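Long-range contacts in catechol 1,2 dioxygenase (Acinetobacter radioresistens, PDB 2XSU), which probably catalyses the iron(III)-dependent intradiol cleavage of catechol by O2 to cis,cis-muconate, the first step of the catechol branch of the beta-ketoadipate pathway: residues P104-G109 / L238-N243; E157-N162 / H227-A232; N221-V226 / W251-F256. The protein carries 1 engineered substitution. All coordinates share one frame; numbering follows the deposited sequence.

Contact 1. Residues P104-G109 / L238-N243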
loop_
_atom_site.group_PDB
_atom_site.type_symbol
_atom_site.label_atom_id
_atom_site.label_comp_id
_atom_site.label_asym_id
_atom_site.label_seq_id
_atom_site.Cartn_x
_atom_site.Cartn_y
_atom_site.Cartn_z
ATOM N N PRO A 104 13.427 -28.593 4.575
ATOM C CA PRO A 104 13.580 -27.174 4.200
ATOM C C PRO A 104 12.282 -26.365 4.359
ATOM O O PRO A 104 11.186 -26.897 4.157
ATOM C CB PRO A 104 13.931 -27.237 2.698
ATOM C CG PRO A 104 14.493 -28.567 2.491
ATOM C CD PRO A 104 13.765 -29.472 3.446
ATOM N N ARG A 105 12.426 -25.089 4.688
ATOM C CA ARG A 105 11.310 -24.146 4.693
ATOM C C ARG A 105 10.974 -23.618 3.309
ATOM O O ARG A 105 11.838 -23.568 2.431
ATOM C CB ARG A 105 11.623 -22.964 5.622
ATOM C CG ARG A 105 12.819 -22.123 5.144
ATOM C CD ARG A 105 12.910 -20.728 5.783
ATOM N NE ARG A 105 12.902 -20.717 7.239
ATOM C CZ ARG A 105 13.959 -20.843 8.048
ATOM N NH1 ARG A 105 15.192 -21.072 7.600
ATOM N NH2 ARG A 105 13.754 -20.768 9.362
ATOM N N THR A 106 9.721 -23.228 3.122
ATOM C CA THR A 106 9.379 -22.346 2.010
ATOM C C THR A 106 8.203 -21.437 2.371
ATOM O O THR A 106 7.811 -21.375 3.559
ATOM C CB THR A 106 9.242 -23.105 0.665
ATOM O OG1 THR A 106 9.339 -22.156 -0.404
ATOM C CG2 THR A 106 7.928 -23.918 0.579
ATOM N N ILE A 107 7.683 -20.704 1.390
ATOM C CA ILE A 107 6.748 -19.616 1.720
ATOM C C ILE A 107 5.409 -20.102 2.250
ATOM O O ILE A 107 4.923 -21.201 1.858
ATOM C CB ILE A 107 6.537 -18.658 0.542
ATOM C CG1 ILE A 107 5.704 -19.317 -0.558
ATOM C CG2 ILE A 107 7.911 -18.168 0.040
ATOM C CD1 ILE A 107 5.329 -18.310 -1.720
ATOM N N GLU A 108 4.841 -19.321 3.160
ATOM C CA GLU A 108 3.507 -19.615 3.697
ATOM C C GLU A 108 2.395 -19.348 2.669
ATOM O O GLU A 108 1.398 -20.070 2.654
ATOM C CB GLU A 108 3.269 -18.729 4.925
ATOM C CG GLU A 108 1.985 -19.011 5.706
ATOM C CD GLU A 108 1.843 -18.098 6.931
ATOM O OE1 GLU A 108 2.869 -17.802 7.589
ATOM O OE2 GLU A 108 0.700 -17.689 7.250
ATOM N N GLY A 109 2.551 -18.308 1.838
ATOM C CA GLY A 109 1.441 -17.803 1.036
ATOM C C GLY A 109 0.475 -17.029 1.920
ATOM O O GLY A 109 0.621 -17.004 3.148
ATOM N N LEU A 238 8.011 -25.271 11.732
ATOM C CA LEU A 238 8.355 -25.352 10.323
ATOM C C LEU A 238 7.209 -24.874 9.461
ATOM O O LEU A 238 6.077 -25.309 9.641
ATOM C CB LEU A 238 8.712 -26.784 9.939
ATOM C CG LEU A 238 8.943 -27.100 8.443
ATOM C CD1 LEU A 238 10.167 -26.353 7.907
ATOM C CD2 LEU A 238 9.100 -28.586 8.200
ATOM N N THR A 239 7.530 -23.983 8.516
ATOM C CA THR A 239 6.591 -23.577 7.465
ATOM C C THR A 239 7.122 -24.166 6.169
ATOM O O THR A 239 8.247 -23.875 5.762
ATOM C CB THR A 239 6.501 -22.041 7.329
ATOM O OG1 THR A 239 6.039 -21.473 8.569
ATOM C CG2 THR A 239 5.528 -21.641 6.161
ATOM N N THR A 240 6.342 -25.040 5.529
ATOM C CA THR A 240 6.838 -25.693 4.303
ATOM C C THR A 240 5.698 -26.075 3.354
ATOM O O THR A 240 4.561 -25.654 3.556
ATOM C CB THR A 240 7.765 -26.899 4.650
ATOM O OG1 THR A 240 8.510 -27.301 3.482
ATOM C CG2 THR A 240 6.955 -28.046 5.206
ATOM N N GLN A 241 6.041 -26.769 2.264
ATOM C CA GLN A 241 5.052 -27.359 1.358
ATOM C C GLN A 241 5.672 -28.562 0.661
ATOM O O GLN A 241 6.872 -28.774 0.749
ATOM C CB GLN A 241 4.603 -26.370 0.297
ATOM C CG GLN A 241 5.599 -26.090 -0.780
ATOM C CD GLN A 241 5.114 -25.031 -1.754
ATOM O OE1 GLN A 241 4.098 -24.350 -1.514
ATOM N NE2 GLN A 241 5.848 -24.881 -2.853
ATOM N N PHE A 242 4.840 -29.328 -0.038
ATOM C CA PHE A 242 5.396 -30.119 -1.133
ATOM C C PHE A 242 4.757 -29.703 -2.439
ATOM O O PHE A 242 3.605 -29.217 -2.462
ATOM C CB PHE A 242 5.326 -31.663 -0.924
ATOM C CG PHE A 242 3.941 -32.251 -0.893
ATOM C CD1 PHE A 242 3.199 -32.437 -2.064
ATOM C CD2 PHE A 242 3.370 -32.684 0.315
ATOM C CE1 PHE A 242 1.897 -32.977 -2.044
ATOM C CE2 PHE A 242 2.077 -33.248 0.349
ATOM C CZ PHE A 242 1.330 -33.388 -0.822
ATOM N N ASN A 243 5.540 -29.832 -3.518
ATOM C CA ASN A 243 5.044 -29.700 -4.880
ATOM C C ASN A 243 5.002 -31.085 -5.475
ATOM O O ASN A 243 5.524 -32.044 -4.874
ATOM C CB ASN A 243 5.998 -28.863 -5.713
ATOM C CG ASN A 243 5.944 -27.427 -5.360
ATOM O OD1 ASN A 243 4.966 -26.734 -5.677
ATOM N ND2 ASN A 243 6.971 -26.954 -4.667
HETATM O O HOH W 1 3.315 -23.114 3.183
HETATM O O HOH W 2 5.273 -18.879 8.609
#

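Contact 2. Residues E157-N162 / H227-A232. With FE (Fe (III) ion), chain B.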
loop_
_atom_site.group_PDB
_atom_site.type_symbol
_atom_site.label_atom_id
_atom_site.label_comp_id
_atom_site.label_asym_id
_atom_site.label_seq_id
_atom_site.Cartn_x
_atom_site.Cartn_y
_atom_site.Cartn_z
ATOM N N GLU A 157 -0.369 -29.140 10.338
ATOM C CA GLU A 157 -1.451 -28.346 9.787
ATOM C C GLU A 157 -1.309 -28.304 8.295
ATOM O O GLU A 157 -0.247 -27.926 7.810
ATOM C CB GLU A 157 -1.414 -26.918 10.345
ATOM C CG GLU A 157 -1.544 -26.867 11.856
ATOM C CD GLU A 157 -1.628 -25.442 12.343
ATOM O OE1 GLU A 157 -2.635 -24.768 12.034
ATOM O OE2 GLU A 157 -0.680 -25.014 13.071
ATOM N N VAL A 158 -2.360 -28.719 7.576
ATOM C CA VAL A 158 -2.322 -28.773 6.094
ATOM C C VAL A 158 -3.474 -27.987 5.487
ATOM O O VAL A 158 -4.604 -27.967 6.022
ATOM C CB VAL A 158 -2.296 -30.244 5.564
ATOM C CG1 VAL A 158 -0.919 -30.857 5.769
ATOM C CG2 VAL A 158 -3.321 -31.083 6.293
ATOM N N TRP A 159 -3.180 -27.288 4.395
ATOM C CA TRP A 159 -4.226 -26.660 3.597
ATOM C C TRP A 159 -3.838 -26.663 2.128
ATOM O O TRP A 159 -2.654 -26.566 1.789
ATOM C CB TRP A 159 -4.594 -25.243 4.132
ATOM C CG TRP A 159 -3.512 -24.116 4.023
ATOM C CD1 TRP A 159 -3.520 -23.069 3.144
ATOM C CD2 TRP A 159 -2.350 -23.933 4.865
ATOM N NE1 TRP A 159 -2.412 -22.256 3.368
ATOM C CE2 TRP A 159 -1.686 -22.758 4.417
ATOM C CE3 TRP A 159 -1.795 -24.661 5.930
ATOM C CZ2 TRP A 159 -0.477 -22.299 5.000
ATOM C CZ3 TRP A 159 -0.600 -24.217 6.523
ATOM C CH2 TRP A 159 0.050 -23.024 6.047
ATOM N N HIS A 160 -4.834 -26.781 1.260
ATOM C CA HIS A 160 -4.569 -26.808 -0.195
ATOM C C HIS A 160 -5.833 -26.473 -1.008
ATOM O O HIS A 160 -6.948 -26.391 -0.441
ATOM C CB HIS A 160 -3.932 -28.152 -0.617
ATOM C CG HIS A 160 -4.853 -29.340 -0.586
ATOM N ND1 HIS A 160 -5.829 -29.571 -1.543
ATOM C CD2 HIS A 160 -4.890 -30.401 0.259
ATOM C CE1 HIS A 160 -6.441 -30.717 -1.264
ATOM N NE2 HIS A 160 -5.880 -31.246 -0.188
ATOM N N ALA A 161 -5.627 -26.282 -2.309
ATOM C CA ALA A 161 -6.683 -25.936 -3.271
ATOM C C ALA A 161 -7.540 -27.119 -3.716
ATOM O O ALA A 161 -7.101 -28.309 -3.712
ATOM C CB ALA A 161 -6.080 -25.248 -4.498
ATOM N N ASN A 162 -8.761 -26.782 -4.115
ATOM C CA ASN A 162 -9.672 -27.782 -4.716
ATOM C C ASN A 162 -9.365 -28.055 -6.197
ATOM O O ASN A 162 -8.320 -27.617 -6.717
ATOM C CB ASN A 162 -11.156 -27.413 -4.466
ATOM C CG ASN A 162 -11.664 -26.297 -5.373
ATOM O OD1 ASN A 162 -10.935 -25.710 -6.192
ATOM N ND2 ASN A 162 -12.963 -26.009 -5.231
ATOM N N HIS A 227 0.264 -27.018 1.519
ATOM C CA HIS A 227 0.956 -26.234 2.538
ATOM C C HIS A 227 1.022 -26.985 3.867
ATOM O O HIS A 227 0.074 -27.701 4.218
ATOM C CB HIS A 227 0.121 -24.960 2.796
ATOM C CG HIS A 227 0.096 -23.996 1.657
ATOM N ND1 HIS A 227 1.095 -23.067 1.473
ATOM C CD2 HIS A 227 -0.816 -23.767 0.667
ATOM C CE1 HIS A 227 0.815 -22.319 0.411
ATOM N NE2 HIS A 227 -0.322 -22.742 -0.115
ATOM N N TYR A 228 2.089 -26.738 4.636
ATOM C CA TYR A 228 2.272 -27.301 5.976
ATOM C C TYR A 228 2.767 -26.273 6.986
ATOM O O TYR A 228 3.709 -25.535 6.699
ATOM C CB TYR A 228 3.349 -28.387 5.943
ATOM C CG TYR A 228 2.963 -29.712 5.378
ATOM C CD1 TYR A 228 2.752 -29.871 4.004
ATOM C CD2 TYR A 228 2.866 -30.849 6.213
ATOM C CE1 TYR A 228 2.404 -31.114 3.479
ATOM C CE2 TYR A 228 2.541 -32.110 5.683
ATOM C CZ TYR A 228 2.314 -32.221 4.307
ATOM O OH TYR A 228 1.978 -33.420 3.751
ATOM N N PHE A 229 2.138 -26.240 8.171
ATOM C CA PHE A 229 2.849 -25.837 9.408
ATOM C C PHE A 229 3.075 -27.112 10.224
ATOM O O PHE A 229 2.132 -27.895 10.402
ATOM C CB PHE A 229 2.021 -24.914 10.319
ATOM C CG PHE A 229 1.833 -23.500 9.832
ATOM C CD1 PHE A 229 2.917 -22.733 9.369
ATOM C CD2 PHE A 229 0.572 -22.896 9.897
ATOM C CE1 PHE A 229 2.739 -21.403 8.949
ATOM C CE2 PHE A 229 0.396 -21.577 9.493
ATOM C CZ PHE A 229 1.479 -20.825 9.003
ATOM N N VAL A 230 4.288 -27.326 10.738
ATOM C CA VAL A 230 4.541 -28.460 11.643
ATOM C C VAL A 230 5.170 -27.905 12.911
ATOM O O VAL A 230 6.135 -27.163 12.855
ATOM C CB VAL A 230 5.410 -29.571 11.004
ATOM C CG1 VAL A 230 5.482 -30.827 11.953
ATOM C CG2 VAL A 230 4.842 -29.986 9.611
ATOM N N SER A 231 4.610 -28.257 14.066
ATOM C CA SER A 231 5.150 -27.749 15.339
ATOM C C SER A 231 5.071 -28.842 16.396
ATOM O O SER A 231 4.221 -29.722 16.292
ATOM C CB SER A 231 4.390 -26.494 15.793
ATOM O OG SER A 231 2.996 -26.725 15.997
ATOM N N ALA A 232 5.948 -28.762 17.407
ATOM C CA ALA A 232 5.942 -29.720 18.524
ATOM C C ALA A 232 6.754 -29.153 19.680
ATOM O O ALA A 232 7.746 -28.468 19.448
ATOM C CB ALA A 232 6.516 -31.030 18.098
HETATM FE FE FE B . -1.192 -22.187 -1.928
HETATM O O HOH W 3 1.738 -26.624 13.571
HETATM O O HOH W 4 -1.187 -20.105 -1.415
#

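Contact 3. Residues N221-V226 / W251-F256. With FE (Fe (III) ion), chain B.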
loop_
_atom_site.group_PDB
_atom_site.type_symbol
_atom_site.label_atom_id
_atom_site.label_comp_id
_atom_site.label_asym_id
_atom_site.label_seq_id
_atom_site.Cartn_x
_atom_site.Cartn_y
_atom_site.Cartn_z
ATOM N N ASN A 221 1.063 -17.893 -12.261
ATOM C CA ASN A 221 0.695 -19.267 -11.904
ATOM C C ASN A 221 1.609 -19.921 -10.863
ATOM O O ASN A 221 2.820 -19.728 -10.892
ATOM C CB ASN A 221 0.708 -20.155 -13.163
ATOM C CG ASN A 221 -0.273 -19.682 -14.236
ATOM O OD1 ASN A 221 0.141 -19.323 -15.352
ATOM N ND2 ASN A 221 -1.546 -19.644 -13.898
ATOM N N ARG A 222 1.014 -20.764 -10.007
ATOM C CA ARG A 222 1.773 -21.641 -9.105
ATOM C C ARG A 222 1.516 -23.108 -9.500
ATOM O O ARG A 222 0.393 -23.442 -9.888
ATOM C CB ARG A 222 1.353 -21.459 -7.642
ATOM C CG ARG A 222 1.456 -20.030 -7.159
ATOM C CD ARG A 222 1.631 -19.991 -5.679
ATOM N NE ARG A 222 2.914 -20.520 -5.269
ATOM C CZ ARG A 222 3.223 -20.839 -4.021
ATOM N NH1 ARG A 222 2.322 -20.710 -3.040
ATOM N NH2 ARG A 222 4.422 -21.312 -3.756
ATOM N N PRO A 223 2.547 -23.971 -9.409
ATOM C CA PRO A 223 2.307 -25.428 -9.563
ATOM C C PRO A 223 1.480 -25.945 -8.398
ATOM O O PRO A 223 1.422 -25.304 -7.315
ATOM C CB PRO A 223 3.709 -26.043 -9.505
ATOM C CG PRO A 223 4.460 -25.089 -8.549
ATOM C CD PRO A 223 3.912 -23.701 -8.912
ATOM N N SER A 224 0.868 -27.103 -8.597
ATOM C CA SER A 224 0.114 -27.785 -7.519
ATOM C C SER A 224 1.006 -27.973 -6.281
ATOM O O SER A 224 2.225 -28.262 -6.384
ATOM C CB SER A 224 -0.357 -29.141 -7.992
ATOM O OG SER A 224 0.777 -29.904 -8.347
ATOM N N HIS A 225 0.401 -27.797 -5.096
ATOM C CA HIS A 225 1.167 -27.893 -3.841
ATOM C C HIS A 225 0.214 -28.069 -2.651
ATOM O O HIS A 225 -0.980 -27.766 -2.734
ATOM C CB HIS A 225 2.014 -26.606 -3.606
ATOM C CG HIS A 225 1.196 -25.343 -3.558
ATOM N ND1 HIS A 225 0.808 -24.661 -4.699
ATOM C CD2 HIS A 225 0.675 -24.646 -2.509
ATOM C CE1 HIS A 225 0.090 -23.603 -4.357
ATOM N NE2 HIS A 225 -0.002 -23.560 -3.037
ATOM N N VAL A 226 0.763 -28.579 -1.556
ATOM C CA VAL A 226 0.042 -28.650 -0.276
ATOM C C VAL A 226 0.894 -27.927 0.769
ATOM O O VAL A 226 2.107 -28.183 0.896
ATOM C CB VAL A 226 -0.192 -30.142 0.141
ATOM C CG1 VAL A 226 -0.825 -30.235 1.556
ATOM C CG2 VAL A 226 -1.082 -30.864 -0.909
ATOM N N TRP A 251 9.007 -25.726 -11.880
ATOM C CA TRP A 251 10.231 -24.932 -11.742
ATOM C C TRP A 251 10.074 -23.536 -12.378
ATOM O O TRP A 251 11.069 -22.869 -12.738
ATOM C CB TRP A 251 11.419 -25.739 -12.298
ATOM C CG TRP A 251 11.724 -26.921 -11.416
ATOM C CD1 TRP A 251 11.478 -28.236 -11.687
ATOM C CD2 TRP A 251 12.353 -26.878 -10.132
ATOM N NE1 TRP A 251 11.908 -29.021 -10.633
ATOM C CE2 TRP A 251 12.444 -28.211 -9.664
ATOM C CE3 TRP A 251 12.832 -25.841 -9.320
ATOM C CZ2 TRP A 251 13.012 -28.540 -8.429
ATOM C CZ3 TRP A 251 13.413 -26.175 -8.076
ATOM C CH2 TRP A 251 13.485 -27.514 -7.652
ATOM N N ASP A 252 8.814 -23.089 -12.470
ATOM C CA ASP A 252 8.437 -21.786 -13.043
ATOM C C ASP A 252 7.287 -21.210 -12.178
ATOM O O ASP A 252 6.321 -20.657 -12.702
ATOM C CB ASP A 252 7.981 -21.973 -14.498
ATOM C CG ASP A 252 7.815 -20.665 -15.285
ATOM O OD1 ASP A 252 8.463 -19.635 -14.986
ATOM O OD2 ASP A 252 7.023 -20.704 -16.257
ATOM N N ASP A 253 7.392 -21.369 -10.860
ATOM C CA ASP A 253 6.416 -20.829 -9.893
ATOM C C ASP A 253 6.532 -19.309 -9.836
ATOM O O ASP A 253 7.642 -18.816 -9.628
ATOM C CB ASP A 253 6.773 -21.430 -8.515
ATOM C CG ASP A 253 5.842 -20.998 -7.380
ATOM O OD1 ASP A 253 4.793 -20.344 -7.577
ATOM O OD2 ASP A 253 6.163 -21.369 -6.223
ATOM N N PHE A 254 5.423 -18.586 -10.018
ATOM C CA PHE A 254 5.470 -17.094 -10.016
ATOM C C PHE A 254 5.840 -16.550 -8.623
ATOM O O PHE A 254 6.174 -15.368 -8.505
ATOM C CB PHE A 254 4.150 -16.484 -10.543
ATOM C CG PHE A 254 3.205 -16.031 -9.462
ATOM C CD1 PHE A 254 2.997 -14.677 -9.235
ATOM C CD2 PHE A 254 2.534 -16.955 -8.657
ATOM C CE1 PHE A 254 2.118 -14.267 -8.212
ATOM C CE2 PHE A 254 1.659 -16.548 -7.627
ATOM C CZ PHE A 254 1.461 -15.199 -7.415
ATOM N N ALA A 255 5.755 -17.400 -7.588
ATOM C CA ALA A 255 6.167 -17.009 -6.218
ATOM C C ALA A 255 7.465 -17.697 -5.744
ATOM O O ALA A 255 7.882 -17.535 -4.605
ATOM C CB ALA A 255 5.000 -17.196 -5.236
ATOM N N PHE A 256 8.135 -18.414 -6.647
ATOM C CA PHE A 256 9.511 -18.913 -6.375
ATOM C C PHE A 256 9.681 -19.820 -5.155
ATOM O O PHE A 256 10.730 -19.774 -4.486
ATOM C CB PHE A 256 10.494 -17.701 -6.322
ATOM C CG PHE A 256 10.259 -16.748 -7.424
ATOM C CD1 PHE A 256 10.732 -17.041 -8.704
ATOM C CD2 PHE A 256 9.490 -15.591 -7.218
ATOM C CE1 PHE A 256 10.477 -16.175 -9.786
ATOM C CE2 PHE A 256 9.220 -14.714 -8.300
ATOM C CZ PHE A 256 9.712 -15.039 -9.581
HETATM FE FE FE B . -1.192 -22.187 -1.928
HETATM O O HOH W 4 -1.187 -20.105 -1.415
#

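Contact 1. Residues P104-G109 / L238-N243
Thr106 and Gln241 meet through their aliphatic parts: the methyl CG2 of Thr106 lies 3.5 Å from CG of Gln241, the two side chains crossing at a slant. The torsion of Thr106 (chi1 -162°) sets OG1 anti to its backbone N and leaves CG2 to face the strand, while OG1 bonds to the carbonyl of Ala257. Thr240 reaches back with its hydroxyl, OG1 donating to Pro104 O over 2.8 Å and meeting that oxygen nearly end-on (C=O...donor angle 162°). The carbonyl O of Thr239 accepts from Thr106 N at 3.1 Å, and CA of Arg105 makes a bent CH...O contact with the same oxygen. The methyl CG2 of Thr239 packs 3.8 Å from Glu108 CA, and its OG1 shares a water with Glu108 OE1, a carboxylate oxygen also paired with Arg309. The segment, a loop after helix 82-96, crosses strand 238-244 of the mixed beta-sheet of the intradiol dioxygenase domain, the touching parts running 79° apart, and does not pair with it as a strand. A second water donates to both Ile107 O and Thr240 O, 2.9 Å from the latter. On the helix side, Arg105 turns its guanidinium away from the strand to salt bridges with Asp91 and Asp94.

Contact 2. Residues E157-N162 / H227-A232
Glu157 N donates to Phe229 O in the shortest direct bond between the segments, 2.8 Å; Phe229 N returns a bond to Glu157 O. The exchange repeats between Trp159 and His227, where the His227 N to Trp159 O bond is 3.0 Å and the Trp159 N to His227 O bond is longer, 3.3 Å. Between these two hydrogen-bonded pairs, Val158 and Tyr228 form a non-hydrogen-bonded pair, with methyl CG1 of Val158 over the centre of the Tyr228 ring, 3.7 Å from its centroid. The sheet face bearing Glu157, Trp159, His227 and Phe229 holds an aromatic cluster. With CG between backbone N and carbonyl carbon (chi1 67°), the Trp159 indole lies across His227: CB of His227 sits over the six-membered ring, 3.3 Å from its centroid, and the imidazole makes an offset stack with the five-membered ring, planes 8° apart. Trp159 thus backs a first-shell ligand, since His227 NE2 binds the iron at 2.1 Å. Phe229 meets the far end of the indole, its CE2 3.8 Å from Trp159 CH2. Strand 155-159 lies antiparallel between strands 180-184 and 221-231, and the latter pairs on its other edge with strand 238-244.

Contact 3. Residues N221-V226 / W251-F256
Arg222 grips the carboxylate of Asp253 side-on with two nitrogens, one to each oxygen. NE of Arg222 donates to OD1 of Asp253 at 3.0 Å, and NH2 to OD2, also at 3.0 Å, using the syn lone pair of that oxygen. The guanidinium and carboxylate planes are only 13° apart, so this salt bridge is close to a flat, two-point pairing. A bend at chi3 (68°) turns the guanidinium of Arg222 out of the line of its chain, and CB of Ala255 lies over one of its faces, 3.9 Å from Arg222 NE. The aliphatic part of Arg222 is covered as well: its CG abuts the edge of the Phe254 ring, 3.5 Å from CE2 and in the ring plane, the two side chains crossing at about a right angle. CD of Pro223 packs against CB and CG of Asp253.

Asp253 is itself held by its own loop. Ala255 N donates to OD1 from above the carboxylate plane, which makes an Asx turn, while OD2 accepts from Ala257 N; the backbone from Asp253 to Phe256 closes a type I beta turn. That turn is fastened to the weakly bonded start of strand 221-231 by the bond from Phe254 N to Asn221 O, 3.0 Å long.

Farther along, the same strand carries an iron ligand. His225 binds the iron through NE2 at 2.1 Å, and its ND1 donates to Pro223 O over 2.8 Å in a nearly straight bond (177°) lying in the imidazole plane. Together with the metal bond, this second-shell carbonyl holds the ring's rotation and would be expected to polarise the imidazole. CZ of Arg222 lies above one face of the imidazole, toward its rim. Outside the pair, the backbone of Arg222 hydrogen-bonds to that of Tyr201, another iron ligand, and Phe256 packs on Met19 of the second subunit.

How the contacts relate
Strand 221-231 links contacts 2 and 3, and the strand of contact 1, 238-244, is its antiparallel neighbour. Contacts 1 and 2 have centres about 9 Å apart and join by probable backbone hydrogen bonds, Leu238 N to Val230 O and Tyr228 N to Thr240 O; contact 1 continues into contact 3 where Val226 N lies 3.0 Å from Phe242 O. The centres of contacts 2 and 3 are about 16 Å apart, yet each supplies one histidine to the same iron, which Tyr167, Tyr201 and a water shared by both contacts also bind. Contact 1 adds no ligand, but the nearest side-chain atom of Gln241 is about 6 Å from the iron.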